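Local structure of putative hydrolase (Chloroflexus aurantiacus J-10-fl, 3CMN) at residues L63-P68 with A189-Y195; F254-Q258 with L310-L314; G266-H270 with G320-N325. The protein is a putative hydrolase of the zincin-like metallopeptidase family, probably a zinc-dependent peptidase, although its substrate is not known. The contacts are given in a common frame with arbitrary orientation. Numbering follows the deposited sequence.

Interaction 1 of 3, residues L63-P68 with A189-Y195; sequences LGVRLP and AFEFEAY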
# COMPACT_ATOMS: atom_id res chain seq x y z
N LEU A 63 9.91 1.60 -15.62
CA LEU A 63 10.83 1.27 -14.53
C LEU A 63 11.99 0.38 -14.97
O LEU A 63 12.93 0.16 -14.21
CB LEU A 63 10.06 0.59 -13.39
CG LEU A 63 8.95 1.39 -12.73
CD1 LEU A 63 8.28 0.53 -11.67
CD2 LEU A 63 9.53 2.67 -12.12
N GLY A 64 11.92 -0.14 -16.18
CA GLY A 64 13.00 -0.98 -16.67
C GLY A 64 13.20 -2.30 -15.95
O GLY A 64 14.30 -2.86 -15.96
N VAL A 65 12.15 -2.80 -15.30
CA VAL A 65 12.22 -4.09 -14.61
C VAL A 65 10.91 -4.79 -14.84
O VAL A 65 9.90 -4.15 -15.18
CB VAL A 65 12.41 -3.95 -13.08
CG1 VAL A 65 13.85 -3.57 -12.78
CG2 VAL A 65 11.45 -2.92 -12.52
N ARG A 66 10.91 -6.09 -14.67
CA ARG A 66 9.71 -6.87 -14.87
C ARG A 66 9.36 -7.55 -13.56
O ARG A 66 10.15 -7.55 -12.62
CB ARG A 66 9.94 -7.90 -15.98
CG ARG A 66 10.09 -7.28 -17.36
CD ARG A 66 10.22 -8.34 -18.43
NE ARG A 66 11.54 -8.96 -18.43
CZ ARG A 66 12.59 -8.46 -19.08
NH1 ARG A 66 12.48 -7.34 -19.79
NH2 ARG A 66 13.76 -9.08 -19.03
N LEU A 67 8.16 -8.12 -13.51
CA LEU A 67 7.72 -8.83 -12.33
C LEU A 67 8.25 -10.24 -12.41
O LEU A 67 8.32 -10.83 -13.49
CB LEU A 67 6.20 -8.87 -12.25
CG LEU A 67 5.44 -7.61 -11.89
CD1 LEU A 67 3.97 -7.95 -11.78
CD2 LEU A 67 5.95 -7.02 -10.58
N PRO A 68 8.63 -10.81 -11.27
CA PRO A 68 9.14 -12.18 -11.26
C PRO A 68 8.04 -13.10 -11.76
O PRO A 68 8.30 -14.15 -12.35
CB PRO A 68 9.46 -12.42 -9.79
CG PRO A 68 9.82 -11.05 -9.29
CD PRO A 68 8.77 -10.18 -9.94
N ALA A 189 2.78 -3.19 -6.88
CA ALA A 189 3.15 -4.59 -7.04
C ALA A 189 4.60 -4.63 -7.49
O ALA A 189 5.39 -5.48 -7.06
CB ALA A 189 2.26 -5.25 -8.07
N PHE A 190 4.95 -3.69 -8.37
CA PHE A 190 6.31 -3.58 -8.87
C PHE A 190 7.25 -3.16 -7.73
O PHE A 190 8.28 -3.79 -7.50
CB PHE A 190 6.38 -2.54 -10.00
CG PHE A 190 6.19 -3.12 -11.39
CD1 PHE A 190 4.93 -3.52 -11.83
CD2 PHE A 190 7.28 -3.28 -12.25
CE1 PHE A 190 4.75 -4.08 -13.10
CE2 PHE A 190 7.12 -3.84 -13.53
CZ PHE A 190 5.85 -4.24 -13.95
N GLU A 191 6.88 -2.11 -7.01
CA GLU A 191 7.68 -1.60 -5.91
C GLU A 191 7.94 -2.66 -4.83
O GLU A 191 9.01 -2.69 -4.23
CB GLU A 191 7.01 -0.38 -5.27
CG GLU A 191 6.76 0.77 -6.22
CD GLU A 191 6.10 1.95 -5.53
OE1 GLU A 191 6.80 2.72 -4.85
OE2 GLU A 191 4.86 2.10 -5.66
N PHE A 192 6.96 -3.53 -4.61
CA PHE A 192 7.10 -4.58 -3.61
C PHE A 192 7.68 -5.88 -4.12
O PHE A 192 8.21 -6.67 -3.34
CB PHE A 192 5.76 -4.90 -2.94
CG PHE A 192 5.37 -3.94 -1.86
CD1 PHE A 192 4.55 -2.85 -2.13
CD2 PHE A 192 5.85 -4.10 -0.56
CE1 PHE A 192 4.22 -1.94 -1.15
CE2 PHE A 192 5.52 -3.19 0.44
CZ PHE A 192 4.70 -2.11 0.15
N GLU A 193 7.59 -6.12 -5.43
CA GLU A 193 8.07 -7.38 -5.99
C GLU A 193 9.14 -7.33 -7.07
O GLU A 193 9.84 -8.31 -7.28
CB GLU A 193 6.86 -8.18 -6.49
CG GLU A 193 5.78 -8.34 -5.43
CD GLU A 193 4.44 -8.80 -6.00
OE1 GLU A 193 3.95 -8.14 -6.94
OE2 GLU A 193 3.88 -9.81 -5.51
N ALA A 194 9.27 -6.20 -7.76
CA ALA A 194 10.28 -6.10 -8.82
C ALA A 194 11.70 -6.04 -8.25
O ALA A 194 12.66 -6.34 -8.95
CB ALA A 194 9.99 -4.87 -9.70
N TYR A 195 11.84 -5.64 -6.99
CA TYR A 195 13.13 -5.57 -6.31
C TYR A 195 13.00 -6.55 -5.16
O TYR A 195 12.39 -6.25 -4.15
CB TYR A 195 13.37 -4.16 -5.79
CG TYR A 195 12.96 -3.11 -6.80
CD1 TYR A 195 11.75 -2.43 -6.67
CD2 TYR A 195 13.74 -2.85 -7.93
CE1 TYR A 195 11.31 -1.53 -7.64
CE2 TYR A 195 13.31 -1.96 -8.92
CZ TYR A 195 12.09 -1.30 -8.76
OH TYR A 195 11.64 -0.42 -9.73

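Interaction 2 of 3, residues F254-Q258 with L310-L314; sequences FDRIQ and LDLKL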
# COMPACT_ATOMS: atom_id res chain seq x y z
N PHE A 254 11.80 2.75 13.47
CA PHE A 254 10.65 3.50 12.99
C PHE A 254 11.05 4.42 11.85
O PHE A 254 10.37 4.48 10.82
CB PHE A 254 10.04 4.34 14.13
CG PHE A 254 9.41 3.53 15.23
CD1 PHE A 254 9.26 2.15 15.12
CD2 PHE A 254 8.96 4.15 16.40
CE1 PHE A 254 8.69 1.40 16.14
CE2 PHE A 254 8.38 3.42 17.43
CZ PHE A 254 8.24 2.03 17.30
N ASP A 255 12.16 5.12 12.04
CA ASP A 255 12.67 6.06 11.05
C ASP A 255 12.80 5.38 9.69
O ASP A 255 12.40 5.93 8.67
CB ASP A 255 14.02 6.59 11.51
CG ASP A 255 14.38 7.92 10.89
OD1 ASP A 255 14.24 8.07 9.65
OD2 ASP A 255 14.80 8.83 11.64
N ARG A 256 13.36 4.17 9.70
CA ARG A 256 13.55 3.39 8.48
C ARG A 256 12.23 2.93 7.86
O ARG A 256 12.01 3.08 6.66
CB ARG A 256 14.42 2.16 8.77
CG ARG A 256 15.92 2.44 8.88
CD ARG A 256 16.69 1.15 9.09
NE ARG A 256 18.13 1.34 9.20
CZ ARG A 256 18.98 1.32 8.17
NH1 ARG A 256 18.54 1.10 6.93
NH2 ARG A 256 20.28 1.50 8.39
N ILE A 257 11.35 2.35 8.68
CA ILE A 257 10.05 1.88 8.21
C ILE A 257 9.31 3.07 7.62
O ILE A 257 8.70 2.97 6.54
CB ILE A 257 9.22 1.28 9.36
CG1 ILE A 257 9.89 0.01 9.88
CG2 ILE A 257 7.79 0.98 8.89
CD1 ILE A 257 9.29 -0.54 11.16
N GLN A 258 9.38 4.20 8.32
CA GLN A 258 8.73 5.42 7.87
C GLN A 258 9.30 5.91 6.55
O GLN A 258 8.55 6.26 5.64
CB GLN A 258 8.86 6.50 8.94
CG GLN A 258 7.92 6.29 10.11
CD GLN A 258 8.21 7.23 11.27
OE1 GLN A 258 8.59 8.38 11.07
NE2 GLN A 258 8.00 6.74 12.49
N LEU A 310 3.66 -1.15 16.47
CA LEU A 310 4.64 -0.25 15.87
C LEU A 310 4.08 1.16 16.00
O LEU A 310 3.39 1.65 15.10
CB LEU A 310 4.87 -0.60 14.39
CG LEU A 310 5.58 -1.92 14.13
CD1 LEU A 310 4.56 -3.00 13.79
CD2 LEU A 310 6.58 -1.75 12.99
N ASP A 311 4.36 1.80 17.13
CA ASP A 311 3.84 3.13 17.39
C ASP A 311 4.60 4.23 16.67
O ASP A 311 5.01 5.22 17.27
CB ASP A 311 3.84 3.41 18.90
CG ASP A 311 2.95 4.59 19.27
OD1 ASP A 311 3.47 5.72 19.38
OD2 ASP A 311 1.73 4.38 19.43
N LEU A 312 4.77 4.05 15.36
CA LEU A 312 5.46 5.01 14.53
C LEU A 312 4.46 6.00 13.93
O LEU A 312 3.26 5.92 14.22
CB LEU A 312 6.21 4.29 13.42
CG LEU A 312 5.47 3.14 12.73
CD1 LEU A 312 4.34 3.65 11.85
CD2 LEU A 312 6.48 2.37 11.91
N LYS A 313 4.95 6.92 13.13
CA LYS A 313 4.08 7.91 12.50
C LYS A 313 4.42 8.08 11.03
O LYS A 313 5.53 8.49 10.71
CB LYS A 313 4.17 9.24 13.24
CG LYS A 313 3.28 10.33 12.65
CD LYS A 313 3.42 11.63 13.43
CE LYS A 313 2.53 12.72 12.85
NZ LYS A 313 2.64 13.99 13.62
N LEU A 314 3.48 7.73 10.17
CA LEU A 314 3.70 7.89 8.73
C LEU A 314 3.75 9.37 8.32
O LEU A 314 3.31 10.22 9.12
CB LEU A 314 2.60 7.18 7.93
CG LEU A 314 2.48 5.67 8.14
CD1 LEU A 314 1.35 5.10 7.30
CD2 LEU A 314 3.79 4.97 7.82

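Interaction 3 of 3, residues G266-H270 with G320-N325; sequences GYGNH and GEAFVN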
# COMPACT_ATOMS: atom_id res chain seq x y z
N GLY A 266 5.70 7.95 -2.51
CA GLY A 266 6.19 9.02 -3.35
C GLY A 266 6.66 8.54 -4.71
O GLY A 266 6.36 9.16 -5.73
N TYR A 267 7.40 7.44 -4.74
CA TYR A 267 7.87 6.92 -6.01
C TYR A 267 6.67 6.41 -6.79
O TYR A 267 6.60 6.56 -8.02
CB TYR A 267 8.86 5.78 -5.81
CG TYR A 267 9.88 5.70 -6.91
CD1 TYR A 267 11.15 6.26 -6.74
CD2 TYR A 267 9.58 5.12 -8.14
CE1 TYR A 267 12.09 6.24 -7.75
CE2 TYR A 267 10.52 5.09 -9.17
CZ TYR A 267 11.79 5.66 -8.97
OH TYR A 267 12.75 5.65 -9.97
N GLY A 268 5.72 5.81 -6.08
CA GLY A 268 4.53 5.29 -6.72
C GLY A 268 3.69 6.42 -7.28
O GLY A 268 3.11 6.29 -8.35
N ASN A 269 3.61 7.53 -6.55
CA ASN A 269 2.83 8.67 -7.00
C ASN A 269 3.52 9.37 -8.16
O ASN A 269 2.89 10.10 -8.92
CB ASN A 269 2.59 9.68 -5.86
CG ASN A 269 1.56 9.18 -4.83
OD1 ASN A 269 0.57 8.54 -5.19
ND2 ASN A 269 1.79 9.50 -3.56
N HIS A 270 4.82 9.14 -8.30
CA HIS A 270 5.57 9.75 -9.38
C HIS A 270 5.32 8.99 -10.68
O HIS A 270 5.19 9.59 -11.75
CB HIS A 270 7.07 9.74 -9.09
CG HIS A 270 7.89 10.36 -10.17
ND1 HIS A 270 8.04 11.72 -10.29
CD2 HIS A 270 8.54 9.81 -11.22
CE1 HIS A 270 8.75 11.99 -11.37
NE2 HIS A 270 9.07 10.84 -11.95
N GLY A 320 7.37 12.40 0.70
CA GLY A 320 8.04 11.38 -0.07
C GLY A 320 7.92 11.59 -1.57
O GLY A 320 8.73 11.06 -2.34
N GLU A 321 6.93 12.37 -2.00
CA GLU A 321 6.74 12.62 -3.43
C GLU A 321 7.60 13.76 -3.95
O GLU A 321 8.12 13.70 -5.06
CB GLU A 321 5.26 12.91 -3.71
CG GLU A 321 4.79 12.37 -5.05
CD GLU A 321 3.38 12.78 -5.40
OE1 GLU A 321 2.48 12.64 -4.54
OE2 GLU A 321 3.16 13.24 -6.54
N ALA A 322 7.75 14.80 -3.13
CA ALA A 322 8.56 15.96 -3.47
C ALA A 322 10.02 15.55 -3.48
O ALA A 322 10.83 16.12 -4.21
CB ALA A 322 8.34 17.07 -2.45
N PHE A 323 10.35 14.55 -2.67
CA PHE A 323 11.72 14.04 -2.63
C PHE A 323 12.01 13.52 -4.04
O PHE A 323 12.96 13.95 -4.68
CB PHE A 323 11.84 12.89 -1.62
CG PHE A 323 13.10 12.08 -1.78
CD1 PHE A 323 14.27 12.43 -1.12
CD2 PHE A 323 13.13 10.99 -2.65
CE1 PHE A 323 15.46 11.72 -1.34
CE2 PHE A 323 14.30 10.28 -2.87
CZ PHE A 323 15.47 10.65 -2.21
N VAL A 324 11.17 12.61 -4.50
CA VAL A 324 11.34 12.01 -5.82
C VAL A 324 11.21 13.01 -6.97
O VAL A 324 11.94 12.90 -7.95
CB VAL A 324 10.32 10.87 -6.04
CG1 VAL A 324 10.56 10.21 -7.38
CG2 VAL A 324 10.45 9.84 -4.93
N ASN A 325 10.29 13.96 -6.86
CA ASN A 325 10.12 14.95 -7.92
C ASN A 325 11.36 15.81 -7.97
O ASN A 325 11.87 16.13 -9.04
CB ASN A 325 8.88 15.82 -7.67
CG ASN A 325 7.58 15.09 -7.96
OD1 ASN A 325 7.49 14.29 -8.89
ND2 ASN A 325 6.55 15.39 -7.17

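Interaction 1 of 3, residues L63-P68 with A189-Y195
Phe-190, on the last turns of helix 174-193, is the centre of this contact and gives up 89 Å² to the segment 63-68, which bends around its ring. Leu-67, with 82 Å² covered, lies over one face: its CD2 sits 3.9 Å from the ring centroid and only 14° off the normal, a CH-pi contact, while Leu-67 CG is 3.8 Å from Phe-190 CE1. A branched aliphatic side chain suits this place because its methyl can point C-H bonds at the pi face of the ring. Near the plane of the ring, the carbonyl oxygen Val-65 O comes 3.2 Å from Phe-190 CE2, where the ring hydrogens carry a slight positive charge. Val-65, the third large contributor at 61 Å², turns its compact side chain into the corner beyond the helix, with CG2 3.7 Å from Ala-194 CB and 3.8 Å from Tyr-195 OH; the small Ala-194 lets the chain come close, as the 5.1 Å between Leu-67 CA and Ala-194 CA reflects. At the far end Pro-68 CG packs 3.4 Å from Glu-193 O. The loop can turn this way because Gly-64, at positive phi, is the C-prime residue of a Schellman motif ending helix 41-63. The helix that receives it carries an HExxH sequence, His-184, Glu-185 and His-188, consistent with the active-site helix of zincin metallopeptidases.

Interaction 2 of 3, residues F254-Q258 with L310-L314
Apolar packing dominates the meeting of the helical turn 254-258 with the irregular loop 310-314. Ile-257 and Leu-310 are both buried; Ile-257 CD1 reaches two leucines, lying 3.5 Å from Leu-310 CD2 and 4.1 Å from Leu-312 CD2, while Ile-257 CG2 packs 3.6 Å from Leu-312 CD2. The aromatic contact belongs to Phe-254, one helical turn before Gln-258. Leu-312 CB stands over a face of its ring, 4.2 Å from the centroid and 26° off the normal, in a CH-pi arrangement, and Phe-254 CG is 3.8 Å from the same CB. A flat ring suits this position, since the loop backbone can run close past it: Phe-254 CE2 is 3.8 Å from Asp-311 O. Polar groups gather at the exposed side, where the long Gln-258 side chain extends to the backbone of Lys-313, its CD 3.0 Å from Lys-313 O. Asp-311 is the centre of an inverse gamma turn, closed by a weak hydrogen bond of 2.8 Å from Leu-312 N to Leu-310 O, and its carboxylate forms a salt bridge with Arg-306. The loop fills the space between two helices: helix 248-279 provides the surface described here, while Leu-312 also touches Phe-305 of helix 283-307. Helix 197-210 completes the surroundings, with Leu-205 against Ile-257 and Asn-209 touching both Phe-254 and Leu-310.

Interaction 3 of 3, residues G266-H270 with G320-N325
Two helices cross here at -61°, their local axes 7.8 Å apart, in a close helix-helix packing made possible by glycine. Gly-320 opens the second segment by directing its carbonyl at the other helix: Gly-266 CA lies 3.4 Å from Gly-320 O in a CA-H...O contact with an angle of 163° at the hydrogen. Any CB on Gly-266 would collide with that oxygen. Glu-321 follows, its CA 3.6 Å from Gly-266 CA, so the two backbones nearly touch; its side chain runs along Asn-269, whose CB is 3.2 Å from Glu-321 CD, and also reaches Asn-273 one turn further on. Val-324, with 78 Å² covered, is the main apolar side chain of the interface: CG2 sits 3.9 Å from Tyr-267 N, and CG1 lies 4.0 Å from Tyr-267 CD1 and over a face of the His-270 imidazole, 4.2 Å from its centroid. A compact, branched side chain fits this hollow between backbone and rings. Asn-325 lies at the ring edge, where its amide oxygen serves as acceptor: His-270 ND1 donates a hydrogen bond to Asn-325 OD1, 3.0 Å long with an N-H...O angle of 154°.

Overall arrangement
From the N terminus, interaction 1 closes first, bringing the end of helix 41-63 and the loop behind it to the C-terminal end of helix 174-193, across 120 intervening residues. Interactions 2 and 3 follow in series with it but cross each other: both begin on helix 248-279, and each spans helix 283-307 before returning, interaction 2 through the loop 310-314 and interaction 3 through helix 319-331. Their centres lie 18 Å apart, without touching. Interactions 1 and 3 do touch, although their centres are 17 Å apart: Leu-63 and Glu-191 both pack on Tyr-267. Helix 248-279 therefore ties the HExxH-bearing helix to helix 319-331 and the loop before it.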